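Acetamidase (Bacillus halodurans, PDB 2II1) binds calcium ions and probably hydrolyses carbon-nitrogen bonds in linear amides, as a member of the acetamidase/formamidase family. Local coordinates at residues A[75-80]-A[176-181]; A[90-95]-A[101-106]; A[233-238]-A[271-276]. One frame throughout, in Å; residues are numbered along the deposited sequence.

Interaction 1: residues A[75-80]-A[176-181]; sequences LEIEIL and ALLALG
Leu75 meets Ala176, and Ile77 meets Leu178, where two strands of different sheets face one another. The segment axes approach to 10.5 Å and cross at -27° with their N-to-C directions roughly alike; no hydrogen bond joins the two segments, and apolar side chains fill the gap. Leu178 can be followed outward from its backbone. Its CB points toward segment 75-80, and because CG lies anti to the backbone N (chi1 -178°) the fork at CG is carried forward into the space between the strands. One branch, CD1, comes within 4.1 Å of Ile77 CD1. The other, CD2, is nearer, 3.9 Å from the same Ile77 CD1, and lies 4.2 Å from Leu75 CD1. Ile77 CD1 thus sits against both methyls of the leucine, the two side chains meeting tip to tip. Ile77 suits the place because its CG1 branch carries CD1 out to the leucine methyls. Leu75 sends CD1 to Ala176 CB at 3.8 Å, with its CG at 4.1 Å from that same Ala176 CB; the small alanine offers only its CB, which the leucine reaches directly. All four residues are buried, and apolar side chains suit such a place. Glu76 takes no part in the contact; its OE1 is hydrogen-bonded to Asn208 ND2. Within its own sheet strand 74-84 bonds to strands 166-170 and 201-210. Leu169 of strand 166-170 packs on Leu178 across the interface, and Leu75 also meets Val207 of its own sheet and Val66 of the facing one, widening the apolar layer. Face-to-face packing of two sheets at a modest angle, bound by branched aliphatic residues, is characteristic of a beta sandwich core.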
loop_
_atom_site.group_PDB
_atom_site.type_symbol
_atom_site.label_atom_id
_atom_site.label_comp_id
_atom_site.label_asym_id
_atom_site.label_seq_id
_atom_site.Cartn_x
_atom_site.Cartn_y
_atom_site.Cartn_z
ATOM N N LEU A 75 -3.447 18.945 17.272
ATOM C CA LEU A 75 -4.503 18.260 18.006
ATOM C C LEU A 75 -4.143 16.807 18.072
ATOM O O LEU A 75 -3.659 16.228 17.080
ATOM C CB LEU A 75 -5.857 18.404 17.331
ATOM C CG LEU A 75 -6.503 19.788 17.350
ATOM C CD1 LEU A 75 -7.831 19.673 16.674
ATOM C CD2 LEU A 75 -6.657 20.355 18.772
ATOM N N GLU A 76 -4.368 16.231 19.243
ATOM C CA GLU A 76 -4.286 14.796 19.460
ATOM C C GLU A 76 -5.710 14.268 19.640
ATOM O O GLU A 76 -6.374 14.586 20.613
ATOM C CB GLU A 76 -3.428 14.489 20.683
ATOM C CG GLU A 76 -3.383 13.016 21.028
ATOM C CD GLU A 76 -2.637 12.749 22.302
ATOM O OE1 GLU A 76 -3.221 12.955 23.376
ATOM O OE2 GLU A 76 -1.476 12.337 22.231
ATOM N N ILE A 77 -6.188 13.492 18.679
ATOM C CA ILE A 77 -7.598 13.129 18.634
ATOM C C ILE A 77 -7.774 11.618 18.706
ATOM O O ILE A 77 -7.393 10.883 17.796
ATOM C CB ILE A 77 -8.296 13.645 17.373
ATOM C CG1 ILE A 77 -8.070 15.159 17.232
ATOM C CG2 ILE A 77 -9.794 13.247 17.441
ATOM C CD1 ILE A 77 -8.009 15.678 15.787
ATOM N N GLU A 78 -8.370 11.182 19.808
ATOM C CA GLU A 78 -8.570 9.782 20.094
ATOM C C GLU A 78 -9.965 9.351 19.658
ATOM O O GLU A 78 -10.958 9.815 20.200
ATOM C CB GLU A 78 -8.367 9.592 21.588
ATOM C CG GLU A 78 -6.933 10.057 22.025
ATOM C CD GLU A 78 -6.890 10.802 23.360
ATOM O OE1 GLU A 78 -6.733 10.137 24.417
ATOM O OE2 GLU A 78 -6.978 12.055 23.344
ATOM N N ILE A 79 -10.042 8.488 18.656
ATOM C CA ILE A 79 -11.345 7.990 18.151
ATOM C C ILE A 79 -11.790 6.902 19.135
ATOM O O ILE A 79 -11.210 5.814 19.182
ATOM C CB ILE A 79 -11.289 7.443 16.674
ATOM C CG1 ILE A 79 -10.622 8.449 15.728
ATOM C CG2 ILE A 79 -12.679 7.130 16.130
ATOM C CD1 ILE A 79 -11.345 9.814 15.607
ATOM N N LEU A 80 -12.772 7.237 19.961
ATOM C CA LEU A 80 -13.257 6.307 20.975
ATOM C C LEU A 80 -14.297 5.358 20.361
ATOM O O LEU A 80 -14.311 4.164 20.669
ATOM C CB LEU A 80 -13.822 7.086 22.183
ATOM C CG LEU A 80 -12.856 8.076 22.867
ATOM C CD1 LEU A 80 -13.536 8.823 24.029
ATOM C CD2 LEU A 80 -11.624 7.333 23.367
ATOM N N ALA A 176 -8.014 25.882 16.189
ATOM C CA ALA A 176 -7.931 24.712 15.250
ATOM C C ALA A 176 -9.050 24.668 14.207
ATOM O O ALA A 176 -8.771 24.652 13.010
ATOM C CB ALA A 176 -7.871 23.386 16.014
ATOM N N LEU A 177 -10.292 24.624 14.697
ATOM C CA LEU A 177 -11.521 24.510 13.889
ATOM C C LEU A 177 -11.599 23.167 13.184
ATOM O O LEU A 177 -11.379 23.064 11.969
ATOM C CB LEU A 177 -11.684 25.655 12.897
ATOM C CG LEU A 177 -11.641 27.059 13.518
ATOM C CD1 LEU A 177 -11.675 28.051 12.400
ATOM C CD2 LEU A 177 -12.760 27.303 14.497
ATOM N N LEU A 178 -11.934 22.158 13.987
ATOM C CA LEU A 178 -12.003 20.747 13.591
ATOM C C LEU A 178 -13.399 20.429 13.033
ATOM O O LEU A 178 -14.386 20.871 13.565
ATOM C CB LEU A 178 -11.728 19.824 14.801
ATOM C CG LEU A 178 -11.698 18.310 14.609
ATOM C CD1 LEU A 178 -10.664 17.851 13.572
ATOM C CD2 LEU A 178 -11.446 17.582 15.938
ATOM N N ALA A 179 -13.437 19.670 11.948
ATOM C CA ALA A 179 -14.678 19.290 11.275
ATOM C C ALA A 179 -14.458 17.858 10.780
ATOM O O ALA A 179 -13.332 17.482 10.471
ATOM C CB ALA A 179 -14.960 20.250 10.080
ATOM N N LEU A 180 -15.502 17.043 10.752
ATOM C CA LEU A 180 -15.335 15.682 10.270
ATOM C C LEU A 180 -16.605 15.151 9.669
ATOM O O LEU A 180 -17.685 15.683 9.893
ATOM C CB LEU A 180 -14.789 14.742 11.348
ATOM C CG LEU A 180 -15.701 14.263 12.474
ATOM C CD1 LEU A 180 -16.758 13.257 11.977
ATOM C CD2 LEU A 180 -14.841 13.685 13.562
ATOM N N GLY A 181 -16.451 14.105 8.877
ATOM C CA GLY A 181 -17.539 13.622 8.064
ATOM C C GLY A 181 -17.147 12.392 7.289
ATOM O O GLY A 181 -16.113 11.770 7.550
#

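Interaction 2: residues A[90-95]-A[101-106]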
loop_
_atom_site.group_PDB
_atom_site.type_symbol
_atom_site.label_atom_id
_atom_site.label_comp_id
_atom_site.label_asym_id
_atom_site.label_seq_id
_atom_site.Cartn_x
_atom_site.Cartn_y
_atom_site.Cartn_z
HETATM N N MSE A 90 -23.171 2.923 -2.367
HETATM C CA MSE A 90 -22.069 3.074 -3.292
HETATM C C MSE A 90 -22.597 3.475 -4.670
HETATM O O MSE A 90 -23.708 3.085 -5.078
HETATM C CB MSE A 90 -21.262 1.775 -3.430
HETATM C CG MSE A 90 -20.563 1.306 -2.162
HETATM SE SE MSE A 90 -19.310 -0.184 -2.491
HETATM C CE MSE A 90 -17.871 0.880 -3.118
ATOM N N THR A 91 -21.758 4.246 -5.362
ATOM C CA THR A 91 -21.984 4.696 -6.712
ATOM C C THR A 91 -20.779 4.338 -7.632
ATOM O O THR A 91 -19.628 4.691 -7.339
ATOM C CB THR A 91 -22.233 6.241 -6.747
ATOM O OG1 THR A 91 -21.022 6.935 -6.440
ATOM C CG2 THR A 91 -23.307 6.650 -5.766
ATOM N N ALA A 92 -21.068 3.616 -8.721
ATOM C CA ALA A 92 -20.127 3.411 -9.831
ATOM C C ALA A 92 -20.510 4.350 -10.980
ATOM O O ALA A 92 -21.625 4.245 -11.491
ATOM C CB ALA A 92 -20.160 1.950 -10.309
ATOM N N ALA A 93 -19.588 5.250 -11.368
ATOM C CA ALA A 93 -19.808 6.263 -12.438
ATOM C C ALA A 93 -18.709 6.214 -13.494
ATOM O O ALA A 93 -17.551 6.475 -13.173
ATOM C CB ALA A 93 -19.867 7.675 -11.845
ATOM N N PRO A 94 -19.061 5.882 -14.746
ATOM C CA PRO A 94 -18.141 6.055 -15.873
ATOM C C PRO A 94 -17.512 7.452 -15.845
ATOM O O PRO A 94 -18.192 8.418 -15.494
ATOM C CB PRO A 94 -19.057 5.872 -17.076
ATOM C CG PRO A 94 -20.089 4.955 -16.597
ATOM C CD PRO A 94 -20.339 5.301 -15.190
ATOM N N GLY A 95 -16.222 7.555 -16.168
ATOM C CA GLY A 95 -15.467 8.815 -16.003
ATOM C C GLY A 95 -14.925 9.162 -14.624
ATOM O O GLY A 95 -14.180 10.129 -14.481
ATOM N N GLU A 101 -12.715 4.469 -17.061
ATOM C CA GLU A 101 -12.766 4.157 -18.467
ATOM C C GLU A 101 -13.121 2.701 -18.728
ATOM O O GLU A 101 -13.219 2.304 -19.868
ATOM C CB GLU A 101 -11.431 4.488 -19.150
ATOM C CG GLU A 101 -10.886 5.892 -18.857
ATOM C CD GLU A 101 -11.886 7.016 -19.142
ATOM O OE1 GLU A 101 -12.645 6.912 -20.129
ATOM O OE2 GLU A 101 -11.902 8.011 -18.377
ATOM N N SER A 102 -13.308 1.903 -17.681
ATOM C CA SER A 102 -13.695 0.497 -17.850
ATOM C C SER A 102 -15.196 0.301 -17.585
ATOM O O SER A 102 -15.790 -0.679 -18.048
ATOM C CB SER A 102 -12.864 -0.401 -16.915
ATOM O OG SER A 102 -11.501 0.012 -16.887
ATOM N N LEU A 103 -15.812 1.224 -16.844
ATOM C CA LEU A 103 -17.229 1.097 -16.492
ATOM C C LEU A 103 -18.169 1.324 -17.689
ATOM O O LEU A 103 -17.891 2.132 -18.570
ATOM C CB LEU A 103 -17.580 2.037 -15.321
ATOM C CG LEU A 103 -16.813 1.808 -14.023
ATOM C CD1 LEU A 103 -16.834 3.065 -13.170
ATOM C CD2 LEU A 103 -17.336 0.620 -13.227
ATOM N N ASN A 104 -19.277 0.586 -17.726
ATOM C CA ASN A 104 -20.236 0.673 -18.836
ATOM C C ASN A 104 -21.375 1.644 -18.567
ATOM O O ASN A 104 -21.817 2.354 -19.471
ATOM C CB ASN A 104 -20.859 -0.691 -19.117
ATOM C CG ASN A 104 -19.846 -1.723 -19.584
ATOM O OD1 ASN A 104 -19.860 -2.870 -19.124
ATOM N ND2 ASN A 104 -18.967 -1.326 -20.508
ATOM N N SER A 105 -21.869 1.633 -17.329
ATOM C CA SER A 105 -23.060 2.378 -16.967
ATOM C C SER A 105 -23.066 2.784 -15.507
ATOM O O SER A 105 -22.594 2.008 -14.648
ATOM C CB SER A 105 -24.300 1.532 -17.222
ATOM O OG SER A 105 -24.298 1.066 -18.549
ATOM N N PRO A 106 -23.653 3.979 -15.216
ATOM C CA PRO A 106 -23.801 4.438 -13.842
ATOM C C PRO A 106 -24.652 3.441 -13.083
ATOM O O PRO A 106 -25.627 2.916 -13.624
ATOM C CB PRO A 106 -24.528 5.790 -13.969
ATOM C CG PRO A 106 -24.428 6.177 -15.365
ATOM C CD PRO A 106 -24.256 4.932 -16.171
#
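Apolar contacts carry most of this meeting, with Pro94 lying against Leu103 and Pro106. Pro94 CG is 4.1 Å from Leu103 CB, and Pro94 CD is 4.1 Å from Pro106 CD, so one ring touches two separate residues of the returning loop. The same Pro94 CD rests 3.6 Å from Pro106 N, over the peptide link that leads into the second proline. Rigid rings suit a loop with no regular structure, since each limits its own backbone freedom while offering a compact apolar surface. Leu103, buried like Ala92, points toward segment 90-95: its CD1 reaches Ala93 O at 3.5 Å and its CD2 meets Ala92 CB at 4.3 Å. Small Ala92 leaves space for CD2.

Polar contact between the segments is slight. Pro106 CA donates a CA-H...O contact to Ala92 O at 3.2 Å, with 146° at the hydrogen.

Backbone shape sets Gly95 apart: at phi 81° a CB would be jammed against the preceding carbonyl O.

The loop continues directly from strand 87-92 into strand 107-114, its antiparallel neighbour; Ala92 makes backbone hydrogen bonds with Thr107 of that strand. Glu259 of the second subunit, on its helix 258-268, accepts hydrogen bonds from Asn104 N and Ser105 N.

Interaction 3: residues A[233-238]-A[271-276]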
loop_
_atom_site.group_PDB
_atom_site.type_symbol
_atom_site.label_atom_id
_atom_site.label_comp_id
_atom_site.label_asym_id
_atom_site.label_seq_id
_atom_site.Cartn_x
_atom_site.Cartn_y
_atom_site.Cartn_z
ATOM N N GLU A 233 -0.439 15.691 -5.813
ATOM C CA GLU A 233 -1.123 15.613 -7.088
ATOM C C GLU A 233 -0.990 14.225 -7.710
ATOM O O GLU A 233 -1.888 13.754 -8.409
ATOM C CB GLU A 233 -0.526 16.637 -8.053
ATOM C CG GLU A 233 -0.465 18.090 -7.554
ATOM C CD GLU A 233 -1.804 18.749 -7.504
ATOM O OE1 GLU A 233 -2.812 18.095 -7.874
ATOM O OE2 GLU A 233 -1.845 19.934 -7.105
ATOM N N THR A 234 0.139 13.579 -7.448
ATOM C CA THR A 234 0.406 12.229 -7.916
ATOM C C THR A 234 0.607 11.295 -6.715
ATOM O O THR A 234 1.028 11.713 -5.622
ATOM C CB THR A 234 1.647 12.202 -8.837
ATOM O OG1 THR A 234 2.812 12.547 -8.075
ATOM C CG2 THR A 234 1.483 13.195 -9.999
ATOM N N LEU A 235 0.276 10.028 -6.903
ATOM C CA LEU A 235 0.569 9.042 -5.895
ATOM C C LEU A 235 2.096 8.859 -5.748
ATOM O O LEU A 235 2.567 8.546 -4.666
ATOM C CB LEU A 235 -0.126 7.725 -6.212
ATOM C CG LEU A 235 0.007 6.604 -5.188
ATOM C CD1 LEU A 235 -0.620 6.965 -3.802
ATOM C CD2 LEU A 235 -0.645 5.342 -5.799
ATOM N N ASP A 236 2.849 9.061 -6.819
ATOM C CA ASP A 236 4.327 8.999 -6.785
ATOM C C ASP A 236 4.853 9.930 -5.681
ATOM O O ASP A 236 5.682 9.538 -4.826
ATOM C CB ASP A 236 4.894 9.468 -8.155
ATOM C CG ASP A 236 5.058 8.333 -9.187
ATOM O OD1 ASP A 236 5.081 7.151 -8.818
ATOM O OD2 ASP A 236 5.252 8.636 -10.380
ATOM N N ALA A 237 4.327 11.160 -5.685
ATOM C CA ALA A 237 4.817 12.262 -4.864
ATOM C C ALA A 237 4.267 12.175 -3.459
ATOM O O ALA A 237 4.980 12.461 -2.503
ATOM C CB ALA A 237 4.458 13.604 -5.517
ATOM N N ALA A 238 3.015 11.734 -3.329
ATOM C CA ALA A 238 2.439 11.457 -2.002
ATOM C C ALA A 238 3.230 10.383 -1.271
ATOM O O ALA A 238 3.543 10.551 -0.098
ATOM C CB ALA A 238 1.001 11.074 -2.132
ATOM N N LEU A 271 5.142 1.263 3.043
ATOM C CA LEU A 271 4.471 2.355 2.397
ATOM C C LEU A 271 3.130 1.825 1.948
ATOM O O LEU A 271 3.060 0.838 1.250
ATOM C CB LEU A 271 5.264 2.835 1.172
ATOM C CG LEU A 271 4.697 3.970 0.341
ATOM C CD1 LEU A 271 4.580 5.249 1.153
ATOM C CD2 LEU A 271 5.612 4.122 -0.886
ATOM N N TYR A 272 2.070 2.521 2.343
ATOM C CA TYR A 272 0.700 2.167 1.996
ATOM C C TYR A 272 -0.005 3.307 1.270
ATOM O O TYR A 272 0.357 4.476 1.397
ATOM C CB TYR A 272 -0.115 1.862 3.256
ATOM C CG TYR A 272 0.305 0.637 4.049
ATOM C CD1 TYR A 272 0.266 -0.643 3.472
ATOM C CD2 TYR A 272 0.724 0.751 5.372
ATOM C CE1 TYR A 272 0.635 -1.767 4.188
ATOM C CE2 TYR A 272 1.084 -0.375 6.104
ATOM C CZ TYR A 272 1.042 -1.625 5.501
ATOM O OH TYR A 272 1.391 -2.728 6.222
ATOM N N VAL A 273 -1.051 2.916 0.560
ATOM C CA VAL A 273 -1.901 3.782 -0.226
ATOM C C VAL A 273 -3.205 3.985 0.530
ATOM O O VAL A 273 -3.817 3.014 0.985
ATOM C CB VAL A 273 -2.204 3.116 -1.594
ATOM C CG1 VAL A 273 -3.410 3.737 -2.258
ATOM C CG2 VAL A 273 -0.966 3.142 -2.517
ATOM N N SER A 274 -3.635 5.237 0.663
ATOM C CA SER A 274 -4.901 5.538 1.315
ATOM C C SER A 274 -6.026 5.540 0.299
ATOM O O SER A 274 -6.973 4.780 0.437
ATOM C CB SER A 274 -4.867 6.880 2.066
ATOM O OG SER A 274 -4.124 6.764 3.271
ATOM N N GLN A 275 -5.917 6.422 -0.694
ATOM C CA GLN A 275 -6.925 6.572 -1.739
ATOM C C GLN A 275 -6.216 7.092 -2.966
ATOM O O GLN A 275 -5.246 7.840 -2.811
ATOM C CB GLN A 275 -8.034 7.566 -1.315
ATOM C CG GLN A 275 -7.579 8.987 -0.896
ATOM C CD GLN A 275 -7.306 9.927 -2.088
ATOM O OE1 GLN A 275 -7.738 9.660 -3.221
ATOM N NE2 GLN A 275 -6.583 11.021 -1.830
ATOM N N ILE A 276 -6.707 6.755 -4.164
ATOM C CA ILE A 276 -6.161 7.302 -5.428
ATOM C C ILE A 276 -7.176 8.041 -6.295
ATOM O O ILE A 276 -6.947 8.266 -7.511
ATOM C CB ILE A 276 -5.442 6.203 -6.267
ATOM C CG1 ILE A 276 -6.411 5.111 -6.725
ATOM C CG2 ILE A 276 -4.334 5.570 -5.454
ATOM C CD1 ILE A 276 -5.832 4.173 -7.768
#
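The first turn of helix 235-253 lies against strand 270-275 and the residue after it, Leu235 and Ile276 having their CA atoms 7.0 Å apart, in a helix-on-sheet packing at the outermost strand of the larger mixed sheet within this chain. Leu235 is the one helix residue that makes the contact. Its CG stands anti to the backbone N (chi1 -176°), which extends both methyls toward the strand. CD2 is shared: it lies 3.7 Å from Ile276 CG2, the side chains crossing at a slant, and 4.0 Å from Val273 CG2. CD1 also comes to 4.0 Å from Val273 CG2, where the two side chains cross at about a right angle. Beta-branched Val273 and Ile276 suit the site, each placing a methyl close to its own backbone for the longer leucine to reach.

Between them the strand is distorted by a classic beta bulge, Ser274 and Gln275 both facing Thr282. Asp236 lies at the dimer contact: its backbone N bonds to Asp236 OD1 of the second subunit, whose OD2 also accepts from Leu235 N. Thr234, just before the helix, is its N-cap, and its OG1 accepts from Ala237 N at 3.2 Å, with 145° at the hydrogen.

How the interactions relate
Along the chain, interaction 2 is nested inside the loop that interaction 1 closes, and interaction 3 follows both. Strand 74-84 of interaction 1 runs on to strand 87-92 of interaction 2, yet these centres lie about 33 Å apart, on opposite sides of the chain's centre. Interactions 1 and 3 are about 23 Å apart by centres, and both reach the nine-stranded sheet, strand 74-84 within it and strand 270-275 at one margin. Interactions 2 and 3, with centres about 22 Å apart, both touch the second subunit. No two of the three touch. Interaction 1 therefore belongs to the interior of the subunit, whereas the other two also have residues in contact with the second subunit.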